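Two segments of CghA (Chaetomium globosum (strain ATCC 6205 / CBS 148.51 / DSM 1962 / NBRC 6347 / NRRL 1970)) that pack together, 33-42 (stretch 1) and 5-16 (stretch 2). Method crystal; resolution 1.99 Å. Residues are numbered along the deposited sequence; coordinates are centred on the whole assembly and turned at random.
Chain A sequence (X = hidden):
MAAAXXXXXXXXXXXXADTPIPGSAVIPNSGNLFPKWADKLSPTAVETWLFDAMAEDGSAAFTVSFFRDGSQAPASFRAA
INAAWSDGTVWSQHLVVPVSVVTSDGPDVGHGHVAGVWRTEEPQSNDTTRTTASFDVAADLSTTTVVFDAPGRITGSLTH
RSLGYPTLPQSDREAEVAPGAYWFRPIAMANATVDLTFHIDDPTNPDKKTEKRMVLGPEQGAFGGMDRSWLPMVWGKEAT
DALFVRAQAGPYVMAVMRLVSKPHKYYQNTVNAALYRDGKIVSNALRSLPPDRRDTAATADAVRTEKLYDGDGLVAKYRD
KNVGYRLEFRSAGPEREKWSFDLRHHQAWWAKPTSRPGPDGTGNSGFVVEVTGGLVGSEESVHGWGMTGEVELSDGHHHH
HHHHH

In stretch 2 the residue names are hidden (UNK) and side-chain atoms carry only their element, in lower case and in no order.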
ATOM      1  N   LEU A  33       5.849  13.633  -2.073  1.00 29.17           N
ATOM      2  CA  LEU A  33       4.691  13.384  -2.921  1.00 31.32           C
ATOM      3  C   LEU A  33       4.905  13.855  -4.348  1.00 31.84           C
ATOM      4  O   LEU A  33       4.253  13.345  -5.270  1.00 34.26           O
ATOM      5  CB  LEU A  33       3.455  14.069  -2.328  1.00 32.86           C
ATOM      6  CG  LEU A  33       3.051  13.494  -0.978  1.00 32.41           C
ATOM      7  CD1 LEU A  33       1.816  14.216  -0.423  1.00 32.64           C
ATOM      8  CD2 LEU A  33       2.830  11.985  -1.123  1.00 32.58           C
ATOM      9  N   PHE A  34       5.779  14.831  -4.559  1.00 34.17           N
ATOM     10  CA  PHE A  34       6.024  15.283  -5.919  1.00 35.68           C
ATOM     11  C   PHE A  34       6.788  14.210  -6.695  1.00 33.96           C
ATOM     12  O   PHE A  34       7.705  13.584  -6.154  1.00 36.35           O
ATOM     13  CB  PHE A  34       6.798  16.601  -5.920  1.00 39.68           C
ATOM     14  CG  PHE A  34       6.828  17.270  -7.262  1.00 41.76           C
ATOM     15  CD1 PHE A  34       5.719  17.967  -7.726  1.00 40.04           C
ATOM     16  CD2 PHE A  34       7.947  17.178  -8.074  1.00 43.01           C
ATOM     17  CE1 PHE A  34       5.734  18.580  -8.972  1.00 40.99           C
ATOM     18  CE2 PHE A  34       7.967  17.787  -9.320  1.00 44.96           C
ATOM     19  CZ  PHE A  34       6.862  18.486  -9.768  1.00 42.97           C
ATOM     20  N   PRO A  35       6.426  13.964  -7.954  1.00 36.22           N
ATOM     21  CA  PRO A  35       7.031  12.853  -8.696  1.00 36.23           C
ATOM     22  C   PRO A  35       8.548  12.956  -8.763  1.00 40.56           C
ATOM     23  O   PRO A  35       9.116  14.046  -8.875  1.00 38.67           O
ATOM     24  CB  PRO A  35       6.404  12.975 -10.087  1.00 36.81           C
ATOM     25  CG  PRO A  35       5.110  13.661  -9.850  1.00 35.43           C
ATOM     26  CD  PRO A  35       5.345  14.609  -8.717  1.00 35.76           C
ATOM     27  N   LYS A  36       9.201  11.793  -8.690  1.00 39.83           N
ATOM     28  CA  LYS A  36      10.652  11.716  -8.787  1.00 39.47           C
ATOM     29  C   LYS A  36      11.128  11.717 -10.230  1.00 35.30           C
ATOM     30  O   LYS A  36      12.307  11.988 -10.479  1.00 38.69           O
ATOM     31  CB  LYS A  36      11.155  10.463  -8.064  1.00 38.51           C
ATOM     32  CG  LYS A  36      10.841  10.475  -6.568  1.00 35.28           C
ATOM     33  CD  LYS A  36      11.373  11.731  -5.905  1.00 40.11           C
ATOM     34  CE  LYS A  36      11.060  11.746  -4.433  1.00 38.11           C
ATOM     35  NZ  LYS A  36      11.528  12.989  -3.752  1.00 35.42           N
ATOM     36  N   TRP A  37      10.246  11.398 -11.174  1.00 35.74           N
ATOM     37  CA  TRP A  37      10.483  11.580 -12.605  1.00 42.14           C
ATOM     38  C   TRP A  37       9.563  12.711 -13.061  1.00 42.78           C
ATOM     39  O   TRP A  37       8.470  12.484 -13.582  1.00 44.51           O
ATOM     40  CB  TRP A  37      10.249  10.279 -13.378  1.00 41.11           C
ATOM     41  CG  TRP A  37      11.377   9.309 -13.194  1.00 45.96           C
ATOM     42  CD1 TRP A  37      12.485   9.176 -13.986  1.00 44.33           C
ATOM     43  CD2 TRP A  37      11.550   8.389 -12.106  1.00 43.10           C
ATOM     44  NE1 TRP A  37      13.317   8.213 -13.476  1.00 45.47           N
ATOM     45  CE2 TRP A  37      12.770   7.714 -12.322  1.00 44.61           C
ATOM     46  CE3 TRP A  37      10.785   8.063 -10.978  1.00 43.76           C
ATOM     47  CZ2 TRP A  37      13.243   6.727 -11.454  1.00 45.74           C
ATOM     48  CZ3 TRP A  37      11.256   7.072 -10.114  1.00 39.82           C
ATOM     49  CH2 TRP A  37      12.474   6.420 -10.358  1.00 43.36           C
ATOM     50  N   ALA A  38      10.026  13.948 -12.858  1.00 43.41           N
ATOM     51  CA  ALA A  38       9.156  15.116 -13.002  1.00 47.65           C
ATOM     52  C   ALA A  38       8.831  15.413 -14.463  1.00 50.92           C
ATOM     53  O   ALA A  38       7.674  15.677 -14.806  1.00 52.17           O
ATOM     54  CB  ALA A  38       9.799  16.331 -12.335  1.00 46.53           C
ATOM     55  N   ASP A  39       9.832  15.375 -15.344  1.00 52.40           N
ATOM     56  CA  ASP A  39       9.635  15.828 -16.716  1.00 53.17           C
ATOM     57  C   ASP A  39       9.463  14.682 -17.706  1.00 53.41           C
ATOM     58  O   ASP A  39       8.504  14.678 -18.485  1.00 56.37           O
ATOM     59  CB  ASP A  39      10.803  16.725 -17.140  1.00 56.78           C
ATOM     60  CG  ASP A  39      10.802  18.054 -16.404  1.00 62.63           C
ATOM     61  OD1 ASP A  39       9.789  18.784 -16.487  1.00 63.77           O
ATOM     62  OD2 ASP A  39      11.794  18.351 -15.703  1.00 67.09           O
ATOM     63  N   LYS A  40      10.377  13.717 -17.702  1.00 51.25           N
ATOM     64  CA  LYS A  40      10.270  12.522 -18.523  1.00 49.53           C
ATOM     65  C   LYS A  40      10.222  11.315 -17.595  1.00 47.77           C
ATOM     66  O   LYS A  40      10.867  11.303 -16.544  1.00 43.25           O
ATOM     67  CB  LYS A  40      11.463  12.390 -19.487  1.00 52.68           C
ATOM     68  CG  LYS A  40      11.411  13.277 -20.739  1.00 58.18           C
ATOM     69  CD  LYS A  40      10.181  13.081 -21.617  1.00 61.09           C
ATOM     70  CE  LYS A  40      10.362  13.826 -22.942  1.00 64.74           C
ATOM     71  NZ  LYS A  40       9.123  14.554 -23.356  1.00 65.15           N
ATOM     72  N   LEU A  41       9.457  10.299 -17.974  1.00 45.93           N
ATOM     73  CA  LEU A  41       9.311   9.109 -17.146  1.00 46.48           C
ATOM     74  C   LEU A  41      10.240   8.019 -17.666  1.00 47.74           C
ATOM     75  O   LEU A  41      10.152   7.626 -18.835  1.00 46.69           O
ATOM     76  CB  LEU A  41       7.860   8.625 -17.114  1.00 45.88           C
ATOM     77  CG  LEU A  41       7.598   7.379 -16.252  1.00 43.34           C
ATOM     78  CD1 LEU A  41       7.776   7.669 -14.760  1.00 41.54           C
ATOM     79  CD2 LEU A  41       6.213   6.819 -16.531  1.00 39.33           C
ATOM     80  N   SER A  42      11.128   7.545 -16.797  1.00 46.48           N
ATOM     81  CA  SER A  42      11.998   6.435 -17.151  1.00 46.21           C
ATOM     82  C   SER A  42      11.164   5.234 -17.587  1.00 45.62           C
ATOM     83  O   SER A  42      10.121   4.947 -16.988  1.00 42.99           O
ATOM     84  CB  SER A  42      12.889   6.048 -15.972  1.00 46.45           C
ATOM     85  OG  SER A  42      13.476   4.773 -16.188  1.00 45.87           O
ATOM     86  N   UNK A   5       4.176  27.300  -9.018  1.00 61.36           N
ATOM     87  CA  UNK A   5       3.708  25.944  -8.726  1.00 61.27           C
ATOM     88  C   UNK A   5       4.551  24.876  -9.420  1.00 56.36           C
ATOM     89  O   UNK A   5       4.646  24.882 -10.649  1.00 57.26           O
ATOM     90  c   UNK A   5       3.053  28.244  -9.165  1.00 69.77           C
ATOM     91  c   UNK A   5       1.826  27.350  -9.086  1.00 60.14           C
ATOM     92  c   UNK A   5       2.285  25.950  -9.281  1.00 60.43           C
ATOM     93  N   UNK A   6       5.161  23.973  -8.655  1.00 55.12           N
ATOM     94  CA  UNK A   6       5.869  22.860  -9.269  1.00 46.82           C
ATOM     95  C   UNK A   6       4.878  22.010 -10.041  1.00 45.31           C
ATOM     96  O   UNK A   6       3.791  21.706  -9.546  1.00 46.74           O
ATOM     97  c   UNK A   6       9.898  23.563  -7.366  1.00 47.00           C
ATOM     98  c   UNK A   6       7.655  22.737  -7.481  1.00 42.71           C
ATOM     99  c   UNK A   6       8.430  23.855  -5.518  1.00 44.33           C
ATOM    100  c   UNK A   6       9.660  24.038  -6.100  1.00 46.08           C
ATOM    101  c   UNK A   6       8.903  22.907  -8.048  1.00 50.13           C
ATOM    102  c   UNK A   6       6.574  22.013  -8.217  1.00 47.33           C
ATOM    103  c   UNK A   6       7.438  23.205  -6.204  1.00 44.16           C
ATOM    104  N   UNK A   7       5.234  21.643 -11.264  1.00 44.44           N
ATOM    105  CA  UNK A   7       4.321  20.928 -12.142  1.00 47.14           C
ATOM    106  C   UNK A   7       5.066  19.787 -12.821  1.00 48.80           C
ATOM    107  O   UNK A   7       6.110  19.997 -13.450  1.00 50.20           O
ATOM    108  c   UNK A   7       3.679  21.860 -13.190  1.00 49.34           C
ATOM    109  c   UNK A   7       1.898  21.860 -15.035  1.00 53.19           C
ATOM    110  c   UNK A   7       4.744  22.707 -13.899  1.00 47.33           C
ATOM    111  c   UNK A   7       2.833  21.038 -14.168  1.00 49.80           C
ATOM    112  N   UNK A   8       4.538  18.575 -12.675  1.00 46.08           N
ATOM    113  CA  UNK A   8       4.962  17.420 -13.453  1.00 42.57           C
ATOM    114  C   UNK A   8       3.773  17.011 -14.306  1.00 45.41           C
ATOM    115  O   UNK A   8       2.796  16.458 -13.788  1.00 46.78           O
ATOM    116  c   UNK A   8       5.419  16.275 -12.550  1.00 46.60           C
ATOM    117  o   UNK A   8       5.608  15.095 -13.307  1.00 44.24           O
ATOM    118  N   UNK A   9       3.845  17.285 -15.605  1.00 47.26           N
ATOM    119  CA  UNK A   9       2.742  17.012 -16.516  1.00 45.88           C
ATOM    120  C   UNK A   9       3.197  16.026 -17.580  1.00 55.31           C
ATOM    121  O   UNK A   9       4.074  16.336 -18.394  1.00 55.47           O
ATOM    122  c   UNK A   9       2.219  18.304 -17.146  1.00 50.58           C
ATOM    123  c   UNK A   9      -0.051  17.496 -17.831  1.00 52.92           C
ATOM    124  c   UNK A   9       0.895  19.563 -18.852  1.00 60.56           C
ATOM    125  c   UNK A   9       1.220  18.179 -18.295  1.00 54.67           C
ATOM    126  N   UNK A  10       2.593  14.843 -17.564  1.00 47.52           N
ATOM    127  CA  UNK A  10       2.895  13.759 -18.483  1.00 48.80           C
ATOM    128  C   UNK A  10       1.640  13.468 -19.287  1.00 51.47           C
ATOM    129  O   UNK A  10       0.599  13.124 -18.721  1.00 51.73           O
ATOM    130  c   UNK A  10       4.736  12.526 -17.023  1.00 50.47           C
ATOM    131  c   UNK A  10       4.763  13.482 -15.883  1.00 52.32           C
ATOM    132  c   UNK A  10       3.380  12.513 -17.735  1.00 48.68           C
ATOM    133  c   UNK A  10       5.024  11.130 -16.494  1.00 47.17           C
ATOM    134  N   UNK A  11       1.750  13.612 -20.602  1.00 51.54           N
ATOM    135  CA  UNK A  11       0.617  13.601 -21.512  1.00 52.83           C
ATOM    136  C   UNK A  11       1.122  13.243 -22.896  1.00 56.20           C
ATOM    137  O   UNK A  11       2.325  13.273 -23.165  1.00 58.36           O
ATOM    138  o   UNK A  11      -0.829  17.604 -21.609  1.00 63.24           O
ATOM    139  c   UNK A  11      -0.068  14.960 -21.556  1.00 56.93           C
ATOM    140  c   UNK A  11       0.815  15.984 -22.230  1.00 59.58           C
ATOM    141  n   UNK A  11       0.970  18.333 -22.732  1.00 68.13           N
ATOM    142  c   UNK A  11       0.239  17.377 -22.175  1.00 60.90           C
ATOM    143  N   UNK A  12       0.186  12.925 -23.783  1.00 59.37           N
ATOM    144  CA  UNK A  12       0.633  12.693 -25.137  1.00 61.15           C
ATOM    145  C   UNK A  12       1.394  11.384 -25.257  1.00 62.99           C
ATOM    146  O   UNK A  12       1.210  10.447 -24.477  1.00 58.71           O
ATOM    147  N   UNK A  13       2.282  11.333 -26.254  1.00 66.97           N
ATOM    148  CA  UNK A  13       2.988  10.098 -26.584  1.00 67.45           C
ATOM    149  C   UNK A  13       4.504  10.256 -26.568  1.00 66.78           C
ATOM    150  O   UNK A  13       5.210   9.379 -27.082  1.00 68.99           O
ATOM    151  o   UNK A  13       3.616   9.862 -30.056  1.00 77.94           O
ATOM    152  c   UNK A  13       3.039  10.435 -29.105  1.00 74.37           C
ATOM    153  c   UNK A  13       2.547   9.569 -27.954  1.00 68.69           C
ATOM    154  o   UNK A  13       2.870  11.674 -29.058  1.00 70.90           O
ATOM    155  N   UNK A  14       5.026  11.343 -26.002  1.00 63.23           N
ATOM    156  CA  UNK A  14       6.466  11.545 -25.909  1.00 63.49           C
ATOM    157  C   UNK A  14       6.895  11.813 -24.471  1.00 60.89           C
ATOM    158  O   UNK A  14       7.890  12.498 -24.237  1.00 61.96           O
ATOM    159  c   UNK A  14       7.334  11.435 -28.995  1.00 76.50           C
ATOM    160  c   UNK A  14       6.924  12.685 -26.823  1.00 68.81           C
ATOM    161  c   UNK A  14       6.544  12.531 -28.293  1.00 70.83           C
ATOM    162  o   UNK A  14       6.770  10.598 -29.703  1.00 79.31           O
ATOM    163  n   UNK A  14       8.651  11.448 -28.812  1.00 74.63           N
ATOM    164  N   UNK A  15       6.158  11.274 -23.495  1.00 58.43           N
ATOM    165  CA  UNK A  15       6.481  11.497 -22.088  1.00 58.52           C
ATOM    166  C   UNK A  15       7.571  10.557 -21.583  1.00 52.10           C
ATOM    167  O   UNK A  15       8.182  10.832 -20.544  1.00 53.77           O
ATOM    168  c   UNK A  15       5.122   8.879 -20.663  1.00 50.46           C
ATOM    169  c   UNK A  15       3.394   7.456 -21.494  1.00 51.50           C
ATOM    170  c   UNK A  15       2.834   8.535 -22.155  1.00 53.47           C
ATOM    171  c   UNK A  15       4.537   7.631 -20.747  1.00 48.39           C
ATOM    172  c   UNK A  15       5.219  11.340 -21.227  1.00 53.32           C
ATOM    173  c   UNK A  15       3.425   9.787 -22.066  1.00 52.28           C
ATOM    174  c   UNK A  15       4.571   9.975 -21.317  1.00 49.82           C
ATOM    175  N   UNK A  16       7.809   9.455 -22.286  1.00 53.86           N
ATOM    176  CA  UNK A  16       8.771   8.454 -21.853  1.00 55.02           C
ATOM    177  C   UNK A  16      10.186   8.861 -22.246  1.00 57.50           C
ATOM    178  O   UNK A  16      10.420   9.348 -23.354  1.00 60.58           O
ATOM    179  c   UNK A  16       8.417   7.103 -22.475  1.00 51.61           C
ATOM    180  c   UNK A  16       8.429   4.633 -22.655  1.00 50.65           C
ATOM    181  c   UNK A  16       8.096   5.689 -20.424  1.00 49.35           C
ATOM    182  c   UNK A  16       8.799   5.807 -21.765  1.00 53.03           C
TER
HETATM  183  O   HOH W   1       8.832  19.457 -13.233  1.00 54.20           O

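Position 5 carries three carbons that close a ring onto the backbone N, out of reach of stretch 1: P5. At position 6 there is one carbon and then a ring of six carbons; CB lies 3.6 Å from F34 CE1, while the ring leads away. This is F6. Position 7 shows four carbons, forked at the first, one arm two carbons long; its CA-to-CB bond points away, and its backbone O accepts a 2.8 Å hydrogen bond from water 1, which also donates a weak one of 3.5 Å to D39 OD1. This is I7.

Position 8 holds one carbon and then one oxygen. That oxygen lies 2.6 Å from A38 O, and the carbon sits 3.8 Å from both P35 CG and F34 CZ. A hydroxyl on an unforked carbon makes this S8; since A38 O can only accept, S8 OG donates.

Position 9, four carbons forked at the second, has its CA-to-CB bond pointing away: L9. Position 10 has the same count and fork, but its CA-to-CB bond points toward stretch 1, with one branch carbon 3.8 Å from L41 CB and the other 3.8 Å from A38 O: L10. The alternation is plain: the CA-to-CB bonds of 6, 8 and 10 point toward stretch 1, those of 7 and 9 away.

Position 11 has three carbons, the third carrying one oxygen and one nitrogen, beyond reach: Q11. Position 12 has no side-chain atoms, and its phi of 72° by itself favours glycine: G12. Position 13 has two carbons, two oxygens on the second: D13. Position 14 repeats the three-carbon amide, and its backbone O receives a 2.6 Å hydrogen bond from K40 NZ: Q14.

Position 15 is one carbon and a six-carbon ring whose edge faces L41 CB, the nearest ring carbon 4.5 Å from that atom: F15. Position 16 has four carbons forked at the second; its CA-to-CB bond points away overall, yet a branch carbon comes within 3.2 Å of L41 O. This is L16.

At S8 the backbones come near, the CA atoms of A38 and S8 being 4.8 Å apart, and its hydroxyl donates to A38 O, while the F34 ring packs beside F6 CB and S8 CB. Beyond the strand, backbone atoms of stretch 2 do the accepting: K40 NZ donates to Q14 O, and L41 N to F15 O at 2.9 Å and 168°. A single bridge pairs L41 with L16, and L16 CA lies 3.4 Å from L41 O in a CA-H...O contact. L41 links the two parts, its side chain packing against L10, F15 and L16.

Stretch 2 (5-16) PFISLLQGDQFL
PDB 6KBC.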